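Local coordinates for putative transcriptional regulator TRANSCRIPTION REGULATOR protein (Rhizobium meliloti, PDB 5NLA), which activates transcription as an AraC-like regulator that binds the second messenger c-di-GMP to control extracellular polysaccharide production, at residues A[50-55]-A[86-91]; A[67-72]-A[370-375]; A[100-105]-A[166-171]; A[126-131]-A[148-153]. All blocks are in the same frame, centred on the assembly; numbering follows the deposited sequence.

Contact 1: residues A[50-55]-A[86-91]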
loop_
_atom_site.group_PDB
_atom_site.type_symbol
_atom_site.label_atom_id
_atom_site.label_comp_id
_atom_site.label_asym_id
_atom_site.label_seq_id
_atom_site.Cartn_x
_atom_site.Cartn_y
_atom_site.Cartn_z
ATOM N N SER A 50 5.744 6.502 -15.297
ATOM C CA SER A 50 4.429 7.000 -15.694
ATOM C C SER A 50 3.624 5.896 -16.369
ATOM O O SER A 50 4.180 5.024 -17.022
ATOM C CB SER A 50 4.597 8.185 -16.655
ATOM O OG SER A 50 3.484 9.063 -16.610
ATOM N N THR A 51 2.315 5.940 -16.185
ATOM C CA THR A 51 1.386 5.012 -16.823
ATOM C C THR A 51 0.125 5.790 -17.138
ATOM O O THR A 51 -0.489 6.354 -16.235
ATOM C CB THR A 51 1.042 3.841 -15.884
ATOM O OG1 THR A 51 2.118 2.897 -15.897
ATOM C CG2 THR A 51 -0.242 3.121 -16.295
ATOM N N ARG A 52 -0.238 5.850 -18.412
ATOM C CA ARG A 52 -1.558 6.323 -18.798
ATOM C C ARG A 52 -2.074 5.509 -19.940
ATOM O O ARG A 52 -1.350 4.741 -20.550
ATOM C CB ARG A 52 -1.547 7.811 -19.173
ATOM C CG ARG A 52 -0.847 8.147 -20.477
ATOM C CD ARG A 52 -0.448 9.612 -20.519
ATOM N NE ARG A 52 0.569 9.925 -19.511
ATOM C CZ ARG A 52 1.073 11.136 -19.278
ATOM N NH1 ARG A 52 0.664 12.201 -19.974
ATOM N NH2 ARG A 52 1.992 11.289 -18.321
ATOM N N ASP A 53 -3.336 5.713 -20.255
ATOM C CA ASP A 53 -3.943 5.007 -21.358
ATOM C C ASP A 53 -4.626 5.935 -22.357
ATOM O O ASP A 53 -5.464 5.485 -23.120
ATOM C CB ASP A 53 -4.895 3.953 -20.798
ATOM C CG ASP A 53 -5.886 4.532 -19.832
ATOM O OD1 ASP A 53 -6.485 5.579 -20.164
ATOM O OD2 ASP A 53 -6.068 3.934 -18.746
ATOM N N LEU A 54 -4.240 7.211 -22.384
ATOM C CA LEU A 54 -4.787 8.156 -23.370
ATOM C C LEU A 54 -4.422 7.832 -24.839
ATOM O O LEU A 54 -5.233 8.091 -25.711
ATOM C CB LEU A 54 -4.439 9.615 -23.019
ATOM C CG LEU A 54 -5.236 10.255 -21.858
ATOM C CD1 LEU A 54 -4.581 10.056 -20.492
ATOM C CD2 LEU A 54 -5.476 11.749 -22.114
ATOM N N PRO A 55 -3.221 7.266 -25.117
ATOM C CA PRO A 55 -2.908 6.860 -26.507
ATOM C C PRO A 55 -3.554 5.565 -27.070
ATOM O O PRO A 55 -3.664 5.450 -28.286
ATOM C CB PRO A 55 -1.372 6.754 -26.512
ATOM C CG PRO A 55 -0.922 7.559 -25.342
ATOM C CD PRO A 55 -1.989 7.342 -24.309
ATOM N N PRO A 86 -10.032 7.081 -19.373
ATOM C CA PRO A 86 -8.837 7.914 -19.261
ATOM C C PRO A 86 -8.263 7.927 -17.841
ATOM O O PRO A 86 -8.881 8.479 -16.934
ATOM C CB PRO A 86 -9.344 9.297 -19.644
ATOM C CG PRO A 86 -10.774 9.304 -19.230
ATOM C CD PRO A 86 -11.266 7.884 -19.305
ATOM N N ALA A 87 -7.087 7.327 -17.672
ATOM C CA ALA A 87 -6.474 7.160 -16.360
ATOM C C ALA A 87 -4.964 7.387 -16.413
ATOM O O ALA A 87 -4.335 7.214 -17.453
ATOM C CB ALA A 87 -6.795 5.790 -15.782
ATOM N N GLU A 88 -4.417 7.799 -15.270
ATOM C CA GLU A 88 -3.019 8.157 -15.129
ATOM C C GLU A 88 -2.526 7.725 -13.766
ATOM O O GLU A 88 -3.185 7.980 -12.755
ATOM C CB GLU A 88 -2.836 9.664 -15.244
ATOM C CG GLU A 88 -2.132 10.141 -16.497
ATOM C CD GLU A 88 -1.596 11.552 -16.341
ATOM O OE1 GLU A 88 -2.263 12.384 -15.672
ATOM O OE2 GLU A 88 -0.495 11.826 -16.872
ATOM N N LEU A 89 -1.372 7.062 -13.761
ATOM C CA LEU A 89 -0.596 6.792 -12.561
ATOM C C LEU A 89 0.748 7.435 -12.776
ATOM O O LEU A 89 1.296 7.387 -13.877
ATOM C CB LEU A 89 -0.408 5.293 -12.351
ATOM C CG LEU A 89 -1.308 4.466 -11.414
ATOM C CD1 LEU A 89 -0.460 3.552 -10.529
ATOM C CD2 LEU A 89 -2.250 5.299 -10.557
ATOM N N THR A 90 1.274 8.046 -11.726
ATOM C CA THR A 90 2.582 8.663 -11.791
ATOM C C THR A 90 3.316 8.305 -10.504
ATOM O O THR A 90 2.844 8.634 -9.424
ATOM C CB THR A 90 2.444 10.184 -11.982
ATOM O OG1 THR A 90 1.365 10.457 -12.892
ATOM C CG2 THR A 90 3.713 10.788 -12.531
ATOM N N GLY A 91 4.446 7.603 -10.637
ATOM C CA GLY A 91 5.155 6.986 -9.505
ATOM C C GLY A 91 6.518 7.582 -9.188
ATOM O O GLY A 91 7.383 7.657 -10.063
#

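Contact 2: residues A[67-72]-A[370-375]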
loop_
_atom_site.group_PDB
_atom_site.type_symbol
_atom_site.label_atom_id
_atom_site.label_comp_id
_atom_site.label_asym_id
_atom_site.label_seq_id
_atom_site.Cartn_x
_atom_site.Cartn_y
_atom_site.Cartn_z
ATOM N N MET A 67 -3.033 -2.585 -12.860
ATOM C CA MET A 67 -3.441 -2.546 -11.468
ATOM C C MET A 67 -3.721 -3.910 -10.856
ATOM O O MET A 67 -3.916 -3.977 -9.658
ATOM C CB MET A 67 -4.678 -1.651 -11.329
ATOM C CG MET A 67 -4.459 -0.198 -11.740
ATOM S SD MET A 67 -3.309 0.700 -10.705
ATOM C CE MET A 67 -4.156 0.495 -9.156
ATOM N N ALA A 68 -3.715 -4.976 -11.663
ATOM C CA ALA A 68 -4.057 -6.369 -11.234
ATOM C C ALA A 68 -3.381 -6.919 -9.972
ATOM O O ALA A 68 -4.057 -7.534 -9.146
ATOM C CB ALA A 68 -3.852 -7.352 -12.384
ATOM N N PRO A 69 -2.044 -6.739 -9.833
ATOM C CA PRO A 69 -1.349 -7.141 -8.607
ATOM C C PRO A 69 -1.914 -6.538 -7.327
ATOM O O PRO A 69 -1.769 -7.130 -6.258
ATOM C CB PRO A 69 0.065 -6.602 -8.818
ATOM C CG PRO A 69 0.252 -6.605 -10.281
ATOM C CD PRO A 69 -1.090 -6.235 -10.844
ATOM N N LEU A 70 -2.517 -5.361 -7.435
ATOM C CA LEU A 70 -3.046 -4.645 -6.285
ATOM C C LEU A 70 -4.526 -4.900 -6.092
ATOM O O LEU A 70 -4.974 -5.288 -5.014
ATOM C CB LEU A 70 -2.796 -3.155 -6.476
ATOM C CG LEU A 70 -3.035 -2.254 -5.268
ATOM C CD1 LEU A 70 -2.323 -2.777 -4.032
ATOM C CD2 LEU A 70 -2.585 -0.820 -5.573
ATOM N N VAL A 71 -5.279 -4.677 -7.156
ATOM C CA VAL A 71 -6.733 -4.721 -7.112
ATOM C C VAL A 71 -7.245 -5.263 -8.416
ATOM O O VAL A 71 -6.690 -4.980 -9.459
ATOM C CB VAL A 71 -7.354 -3.313 -6.890
ATOM C CG1 VAL A 71 -7.383 -2.956 -5.402
ATOM C CG2 VAL A 71 -6.619 -2.249 -7.689
ATOM N N ASP A 72 -8.293 -6.070 -8.336
ATOM C CA ASP A 72 -9.102 -6.385 -9.494
ATOM C C ASP A 72 -10.119 -5.262 -9.653
ATOM O O ASP A 72 -10.808 -4.925 -8.689
ATOM C CB ASP A 72 -9.827 -7.702 -9.299
ATOM C CG ASP A 72 -10.453 -8.214 -10.569
ATOM O OD1 ASP A 72 -10.246 -7.611 -11.652
ATOM O OD2 ASP A 72 -11.143 -9.251 -10.484
ATOM N N GLY A 370 5.358 -5.165 -20.734
ATOM C CA GLY A 370 4.339 -4.318 -20.126
ATOM C C GLY A 370 4.443 -4.335 -18.606
ATOM O O GLY A 370 4.349 -5.403 -17.987
ATOM N N ALA A 371 4.629 -3.153 -18.009
ATOM C CA ALA A 371 4.836 -3.013 -16.567
ATOM C C ALA A 371 3.509 -2.963 -15.816
ATOM O O ALA A 371 2.443 -2.806 -16.421
ATOM C CB ALA A 371 5.657 -1.765 -16.271
ATOM N N THR A 372 3.590 -3.124 -14.494
ATOM C CA THR A 372 2.442 -3.000 -13.591
ATOM C C THR A 372 2.839 -2.263 -12.313
ATOM O O THR A 372 4.010 -1.958 -12.097
ATOM C CB THR A 372 1.863 -4.364 -13.168
ATOM O OG1 THR A 372 2.658 -4.918 -12.114
ATOM C CG2 THR A 372 1.779 -5.328 -14.337
ATOM N N ILE A 373 1.849 -1.983 -11.474
ATOM C CA ILE A 373 2.080 -1.336 -10.185
ATOM C C ILE A 373 2.820 -2.263 -9.198
ATOM O O ILE A 373 3.524 -1.783 -8.304
ATOM C CB ILE A 373 0.763 -0.773 -9.583
ATOM C CG1 ILE A 373 1.071 0.246 -8.492
ATOM C CG2 ILE A 373 -0.160 -1.867 -9.059
ATOM C CD1 ILE A 373 -0.151 1.001 -8.020
ATOM N N GLY A 374 2.671 -3.577 -9.380
ATOM C CA GLY A 374 3.415 -4.571 -8.607
ATOM C C GLY A 374 4.918 -4.401 -8.730
ATOM O O GLY A 374 5.646 -4.570 -7.758
ATOM N N ASP A 375 5.355 -4.031 -9.929
ATOM C CA ASP A 375 6.746 -3.722 -10.215
ATOM C C ASP A 375 7.228 -2.425 -9.547
ATOM O O ASP A 375 8.409 -2.296 -9.219
ATOM C CB ASP A 375 6.949 -3.660 -11.734
ATOM C CG ASP A 375 6.678 -5.006 -12.414
ATOM O OD1 ASP A 375 7.347 -6.012 -12.055
ATOM O OD2 ASP A 375 5.798 -5.065 -13.298
#

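Contact 3: residues A[100-105]-A[166-171]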
loop_
_atom_site.group_PDB
_atom_site.type_symbol
_atom_site.label_atom_id
_atom_site.label_comp_id
_atom_site.label_asym_id
_atom_site.label_seq_id
_atom_site.Cartn_x
_atom_site.Cartn_y
_atom_site.Cartn_z
ATOM N N VAL A 100 2.422 7.707 -5.284
ATOM C CA VAL A 100 1.712 7.557 -6.559
ATOM C C VAL A 100 0.638 8.627 -6.721
ATOM O O VAL A 100 -0.248 8.749 -5.884
ATOM C CB VAL A 100 1.092 6.157 -6.691
ATOM C CG1 VAL A 100 0.180 6.069 -7.915
ATOM C CG2 VAL A 100 2.200 5.113 -6.753
ATOM N N GLN A 101 0.740 9.400 -7.798
ATOM C CA GLN A 101 -0.320 10.321 -8.212
ATOM C C GLN A 101 -1.260 9.585 -9.169
ATOM O O GLN A 101 -0.856 9.193 -10.267
ATOM C CB GLN A 101 0.271 11.558 -8.877
ATOM C CG GLN A 101 1.042 12.455 -7.904
ATOM C CD GLN A 101 1.999 13.426 -8.582
ATOM O OE1 GLN A 101 2.913 13.020 -9.310
ATOM N NE2 GLN A 101 1.813 14.711 -8.322
ATOM N N GLN A 102 -2.503 9.389 -8.734
ATOM C CA GLN A 102 -3.511 8.675 -9.501
ATOM C C GLN A 102 -4.632 9.604 -9.973
ATOM O O GLN A 102 -5.188 10.373 -9.179
ATOM C CB GLN A 102 -4.114 7.593 -8.624
ATOM C CG GLN A 102 -5.124 6.702 -9.320
ATOM C CD GLN A 102 -5.399 5.448 -8.525
ATOM O OE1 GLN A 102 -5.466 4.342 -9.077
ATOM N NE2 GLN A 102 -5.536 5.605 -7.214
ATOM N N VAL A 103 -4.962 9.522 -11.258
ATOM C CA VAL A 103 -6.175 10.137 -11.788
ATOM C C VAL A 103 -6.945 9.049 -12.513
ATOM O O VAL A 103 -6.406 8.390 -13.394
ATOM C CB VAL A 103 -5.868 11.298 -12.754
ATOM C CG1 VAL A 103 -7.163 11.881 -13.304
ATOM C CG2 VAL A 103 -5.051 12.372 -12.053
ATOM N N THR A 104 -8.203 8.875 -12.146
ATOM C CA THR A 104 -8.945 7.701 -12.566
ATOM C C THR A 104 -10.467 7.967 -12.667
ATOM O O THR A 104 -11.002 8.766 -11.894
ATOM C CB THR A 104 -8.614 6.537 -11.603
ATOM O OG1 THR A 104 -8.960 5.294 -12.216
ATOM C CG2 THR A 104 -9.317 6.689 -10.256
ATOM N N PRO A 105 -11.159 7.346 -13.644
ATOM C CA PRO A 105 -12.630 7.446 -13.704
ATOM C C PRO A 105 -13.322 6.546 -12.671
ATOM O O PRO A 105 -12.655 5.790 -11.976
ATOM C CB PRO A 105 -12.970 6.981 -15.131
ATOM C CG PRO A 105 -11.691 7.019 -15.881
ATOM C CD PRO A 105 -10.624 6.737 -14.870
ATOM N N ALA A 166 -11.863 10.373 -9.629
ATOM C CA ALA A 166 -11.101 10.937 -8.531
ATOM C C ALA A 166 -9.681 11.226 -8.917
ATOM O O ALA A 166 -9.166 10.673 -9.880
ATOM C CB ALA A 166 -11.129 9.995 -7.335
ATOM N N ALA A 167 -9.076 12.126 -8.151
ATOM C CA ALA A 167 -7.647 12.403 -8.196
ATOM C C ALA A 167 -7.148 12.182 -6.792
ATOM O O ALA A 167 -7.658 12.783 -5.850
ATOM C CB ALA A 167 -7.384 13.847 -8.612
ATOM N N SER A 168 -6.164 11.319 -6.639
ATOM C CA SER A 168 -5.606 11.079 -5.328
ATOM C C SER A 168 -4.095 11.106 -5.354
ATOM O O SER A 168 -3.467 10.979 -6.412
ATOM C CB SER A 168 -6.114 9.748 -4.748
ATOM O OG SER A 168 -5.829 8.650 -5.592
ATOM N N ILE A 169 -3.526 11.304 -4.170
ATOM C CA ILE A 169 -2.108 11.068 -3.945
ATOM C C ILE A 169 -1.997 9.938 -2.904
ATOM O O ILE A 169 -2.609 9.998 -1.827
ATOM C CB ILE A 169 -1.350 12.375 -3.599
ATOM C CG1 ILE A 169 0.164 12.118 -3.523
ATOM C CG2 ILE A 169 -1.867 13.011 -2.317
ATOM C CD1 ILE A 169 1.010 13.339 -3.830
ATOM N N LEU A 170 -1.270 8.884 -3.276
ATOM C CA LEU A 170 -1.206 7.633 -2.510
ATOM C C LEU A 170 0.215 7.351 -2.002
ATOM O O LEU A 170 1.168 7.388 -2.780
ATOM C CB LEU A 170 -1.626 6.463 -3.398
ATOM C CG LEU A 170 -3.049 6.346 -3.961
ATOM C CD1 LEU A 170 -3.116 5.100 -4.841
ATOM C CD2 LEU A 170 -4.101 6.273 -2.861
ATOM N N LEU A 171 0.338 7.059 -0.707
ATOM C CA LEU A 171 1.590 6.586 -0.094
ATOM C C LEU A 171 1.523 5.073 0.121
ATOM O O LEU A 171 0.566 4.557 0.718
ATOM C CB LEU A 171 1.812 7.240 1.275
ATOM C CG LEU A 171 1.723 8.758 1.387
ATOM C CD1 LEU A 171 1.832 9.191 2.842
ATOM C CD2 LEU A 171 2.804 9.410 0.549
#

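Contact 4: residues A[126-131]-A[148-153]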
loop_
_atom_site.group_PDB
_atom_site.type_symbol
_atom_site.label_atom_id
_atom_site.label_comp_id
_atom_site.label_asym_id
_atom_site.label_seq_id
_atom_site.Cartn_x
_atom_site.Cartn_y
_atom_site.Cartn_z
ATOM N N VAL A 126 -1.748 4.650 2.473
ATOM C CA VAL A 126 -2.455 5.861 2.871
ATOM C C VAL A 126 -2.731 6.651 1.615
ATOM O O VAL A 126 -1.834 6.825 0.789
ATOM C CB VAL A 126 -1.623 6.678 3.851
ATOM C CG1 VAL A 126 -2.124 8.109 3.943
ATOM C CG2 VAL A 126 -1.652 5.997 5.211
ATOM N N GLY A 127 -3.965 7.109 1.457
ATOM C CA GLY A 127 -4.370 7.785 0.225
ATOM C C GLY A 127 -5.216 9.000 0.504
ATOM O O GLY A 127 -6.201 8.904 1.227
ATOM N N LEU A 128 -4.819 10.133 -0.073
ATOM C CA LEU A 128 -5.537 11.400 0.050
ATOM C C LEU A 128 -6.288 11.702 -1.230
ATOM O O LEU A 128 -5.704 11.604 -2.294
ATOM C CB LEU A 128 -4.536 12.526 0.257
ATOM C CG LEU A 128 -5.086 13.945 0.341
ATOM C CD1 LEU A 128 -6.006 14.089 1.546
ATOM C CD2 LEU A 128 -3.917 14.915 0.409
ATOM N N PHE A 129 -7.540 12.139 -1.126
ATOM C CA PHE A 129 -8.326 12.542 -2.306
ATOM C C PHE A 129 -8.294 14.059 -2.469
ATOM O O PHE A 129 -8.664 14.793 -1.545
ATOM C CB PHE A 129 -9.777 12.064 -2.184
ATOM C CG PHE A 129 -9.964 10.601 -2.494
ATOM C CD1 PHE A 129 -9.303 9.627 -1.758
ATOM C CD2 PHE A 129 -10.799 10.197 -3.512
ATOM C CE1 PHE A 129 -9.465 8.283 -2.044
ATOM C CE2 PHE A 129 -10.963 8.858 -3.807
ATOM C CZ PHE A 129 -10.298 7.897 -3.073
ATOM N N ARG A 130 -7.855 14.522 -3.639
ATOM C CA ARG A 130 -8.018 15.931 -4.025
ATOM C C ARG A 130 -9.483 16.140 -4.392
ATOM O O ARG A 130 -10.118 17.080 -3.937
ATOM C CB ARG A 130 -7.133 16.314 -5.219
ATOM C CG ARG A 130 -5.673 15.880 -5.134
ATOM C CD ARG A 130 -5.080 16.247 -3.792
ATOM N NE ARG A 130 -3.624 16.228 -3.799
ATOM C CZ ARG A 130 -2.868 16.653 -2.785
ATOM N NH1 ARG A 130 -3.428 17.139 -1.678
ATOM N NH2 ARG A 130 -1.541 16.603 -2.879
ATOM N N SER A 131 -9.992 15.247 -5.235
ATOM C CA SER A 131 -11.397 15.191 -5.604
ATOM C C SER A 131 -11.871 13.745 -5.698
ATOM O O SER A 131 -11.077 12.844 -5.874
ATOM C CB SER A 131 -11.598 15.860 -6.951
ATOM O OG SER A 131 -10.894 15.155 -7.955
ATOM N N GLY A 148 -10.123 15.898 0.391
ATOM C CA GLY A 148 -9.350 16.410 1.514
ATOM C C GLY A 148 -9.246 15.465 2.684
ATOM O O GLY A 148 -8.829 15.881 3.754
ATOM N N GLU A 149 -9.606 14.196 2.488
ATOM C CA GLU A 149 -9.493 13.170 3.526
ATOM C C GLU A 149 -8.600 12.037 3.061
ATOM O O GLU A 149 -8.460 11.806 1.852
ATOM C CB GLU A 149 -10.855 12.569 3.844
ATOM C CG GLU A 149 -11.941 13.563 4.177
ATOM C CD GLU A 149 -13.152 12.869 4.755
ATOM O OE1 GLU A 149 -13.790 12.079 4.022
ATOM O OE2 GLU A 149 -13.443 13.095 5.950
ATOM N N PHE A 150 -8.035 11.318 4.034
ATOM C CA PHE A 150 -7.237 10.118 3.781
ATOM C C PHE A 150 -7.992 8.851 4.125
ATOM O O PHE A 150 -8.719 8.820 5.119
ATOM C CB PHE A 150 -5.989 10.086 4.659
ATOM C CG PHE A 150 -5.024 11.190 4.405
ATOM C CD1 PHE A 150 -5.183 12.415 5.026
ATOM C CD2 PHE A 150 -3.923 10.988 3.576
ATOM C CE1 PHE A 150 -4.272 13.437 4.805
ATOM C CE2 PHE A 150 -3.005 12.003 3.355
ATOM C CZ PHE A 150 -3.184 13.236 3.962
ATOM N N PHE A 151 -7.775 7.799 3.340
ATOM C CA PHE A 151 -8.014 6.434 3.825
ATOM C C PHE A 151 -6.690 5.897 4.357
ATOM O O PHE A 151 -5.617 6.270 3.869
ATOM C CB PHE A 151 -8.618 5.495 2.749
ATOM C CG PHE A 151 -7.667 5.103 1.638
ATOM C CD1 PHE A 151 -6.728 4.088 1.813
ATOM C CD2 PHE A 151 -7.730 5.730 0.396
ATOM C CE1 PHE A 151 -5.858 3.734 0.781
ATOM C CE2 PHE A 151 -6.870 5.374 -0.640
ATOM C CZ PHE A 151 -5.933 4.375 -0.445
ATOM N N PHE A 152 -6.779 5.037 5.365
ATOM C CA PHE A 152 -5.664 4.182 5.758
ATOM C C PHE A 152 -6.083 2.709 5.659
ATOM O O PHE A 152 -7.168 2.337 6.105
ATOM C CB PHE A 152 -5.183 4.513 7.170
ATOM C CG PHE A 152 -4.350 3.427 7.784
ATOM C CD1 PHE A 152 -3.028 3.239 7.394
ATOM C CD2 PHE A 152 -4.902 2.558 8.720
ATOM C CE1 PHE A 152 -2.270 2.223 7.949
ATOM C CE2 PHE A 152 -4.149 1.541 9.272
ATOM C CZ PHE A 152 -2.833 1.374 8.887
ATOM N N ARG A 153 -5.185 1.891 5.105
ATOM C CA ARG A 153 -5.423 0.467 4.861
ATOM C C ARG A 153 -4.103 -0.299 4.738
ATOM O O ARG A 153 -3.176 0.170 4.064
ATOM C CB ARG A 153 -6.189 0.273 3.537
ATOM C CG ARG A 153 -7.697 0.184 3.665
ATOM C CD ARG A 153 -8.308 -0.451 2.429
ATOM N NE ARG A 153 -8.037 0.326 1.228
ATOM C CZ ARG A 153 -8.674 1.450 0.851
ATOM N NH1 ARG A 153 -9.648 2.015 1.588
ATOM N NH2 ARG A 153 -8.306 2.031 -0.287
#

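Contact 1: residues A[50-55]-A[86-91]
T51 and L89 form an antiparallel hydrogen-bonded pair, where the outermost strand 49-52 joins strand 88-94 of the seven-stranded sheet. L89 N donates to T51 O at 2.7 Å, and T51 N donates to L89 O. W63 of helix 59-67 packs on L89 and A87. R52 and E88 lie on the other face of the sheet, with S50 and T90. Their side chains run side by side and point the same way. R52 CB lies 3.3 Å from A87 O and also touches E88 CG. The R52 chain then bends at chi3 (66°), which turns NE to within 3.4 Å of E88 OE2. At the tip, R52 NH2 is 2.9 Å from E88 OE2. This oxygen sits well out of the guanidinium plane, so the salt bridge works through charge, with no N-H aimed at it. Past the paired residues, D53 OD1 accepts from A87 N at 3.1 Å, on its syn side. D53 OD2 rests 3.6 Å from A87 CB. An alanine at D53 would probably leave A87 N without this acceptor, with the weak D53 N–A87 O bond remaining there. R52 NH2 donates to S50 OG at 3.2 Å, with the oxygen only 5° out of the guanidinium plane.

Contact 2: residues A[67-72]-A[370-375]
P69 and G374 lie about 300 residues apart in the sequence, yet P69 CB packs 3.9 Å from G374 CA. The two segments meet by packing alone, with no hydrogen bond between them. The P69 ring also reaches T372, where its CG lies 3.5 Å from T372 OG1. I373 has the largest share of the contact. The two branches of I373 touch different atoms of the 67-70 turn. CG2 sits against M67 CA and is 3.9 Å from L70 CB. CG1, anti to the backbone N (chi1 -163°), starts the branch that ends with I373 CD1 on L70 CD2, also at 3.9 Å. I373 CD1 lies 4.2 Å from M67 SD as well. T372 is the N-cap of the short helix 373-376 and forms a capping box with D375. T372 N donates to D375 OD2 at 3.2 Å, using the anti lone pair of that oxygen. T372 OG1 also accepts a weak bond from G374 N. On the other side, M67 O accepts from both L70 N and V71 N, which holds the turn after helix 59-67. R111 NH1 bonds to P69 O and L70 O.

Contact 3: residues A[100-105]-A[166-171]
Q102 stretches across its neighbours on strand 166-173, with its CB 3.6 Å from S168 OG and its amide near L170. Its CG is anti to the backbone N (chi1 -176°) and the chain stays extended beyond it. Q102 NE2 comes to 3.4 Å from L170 CD1 and gives a weak bond to S168 OG at 3.5 Å. V100, T104 and A166 share this face of the sheet with Q102, S168 and L170. W63 and M67 of helix 59-67 cover Q102 from there. The strands are antiparallel neighbours in the middle of the seven-stranded sheet. Three hydrogen-bonded pairs join them: V100 with L170, Q102 with S168 and T104 with A166. Each pair exchanges two backbone bonds, such as S168 N to Q102 O at 2.9 Å. The other face holds Q101, V103, A167 and I169. Q101 CG lies alongside I169 CD1 at 4.2 Å. The polar end of Q101 is held elsewhere, OE1 by W92 NE1 and NE2 by E209 OE2. I169 packs on I205 of helix 196-211. Six regular backbone bonds therefore carry this strand pair, while the weak bond gives buried Q102 NE2 and S168 OG one partner in each other, beside V100 and L170.

Contact 4: residues A[126-131]-A[148-153]
G127 and F151 form an antiparallel hydrogen-bonded pair, with G127 N donating to F151 O at 3.0 Å and F151 N donating to G127 O. V126 with F152 and L128 with F150 are the non-hydrogen-bonded pairs beside it. Two further bonds, F129 N to E149 O and G148 N to F129 O, extend the pairing to the point where the chain turns a corner at R130. R130 and S131 both face A167 on the next strand, a classic beta bulge. V126, L128, F150 and F152 lie on one face of the sheet. L128 CD1 sits over the centre of the F150 ring, 3.8 Å from its centroid and 12° off the normal, a CH-pi contact. V126 CG1 touches F150 CD2, and V126 CG2 meets the edge of the F152 ring at CD1, 3.8 Å away. On the other face, chi1 of 71° sets F151 CG between the backbone N and the carbonyl carbon. G127 CA lies over one face of the F151 ring, a CH-pi contact 3.9 Å from the centroid and 24° off the normal. R153 NH2 lies over the opposite ring face. F129 CE1 meets F151 CD2 rim to rim at 3.9 Å. An alanine at F150 would probably open a gap between L128, V126 and helix 196-211, where the ring packs on A198, L201 and I205. Aromatic rings thus cover both faces of this strand pair, and the four backbone bonds between the segments leave V126 and L128 to pair with strand 166-173, and F150 with L193.

In the fold
Contacts 1, 3 and 4 lie on one antiparallel sheet, in the order 49-52, 88-94, 97-104, 166-173, 124-129, 150-154. Strands 88-94 and 97-104 join contact 1 to contact 3, with centres about 10 Å apart; T90 O lies 2.8 Å from Q101 N, a probable hydrogen bond. Strands 166-173 and 124-129 join contact 3 to contact 4, with centres about 9 Å apart. Contacts 1 and 4 do not touch, and their nearest atoms are about 11 Å apart. Contact 2 packs on the face of the sheet that carries L89 and Q102: L89 CD1 of contact 1 meets I373 CD1 at 3.6 Å. M67 CE of contact 2 also reaches Q102 OE1 of contact 3, at 4.1 Å.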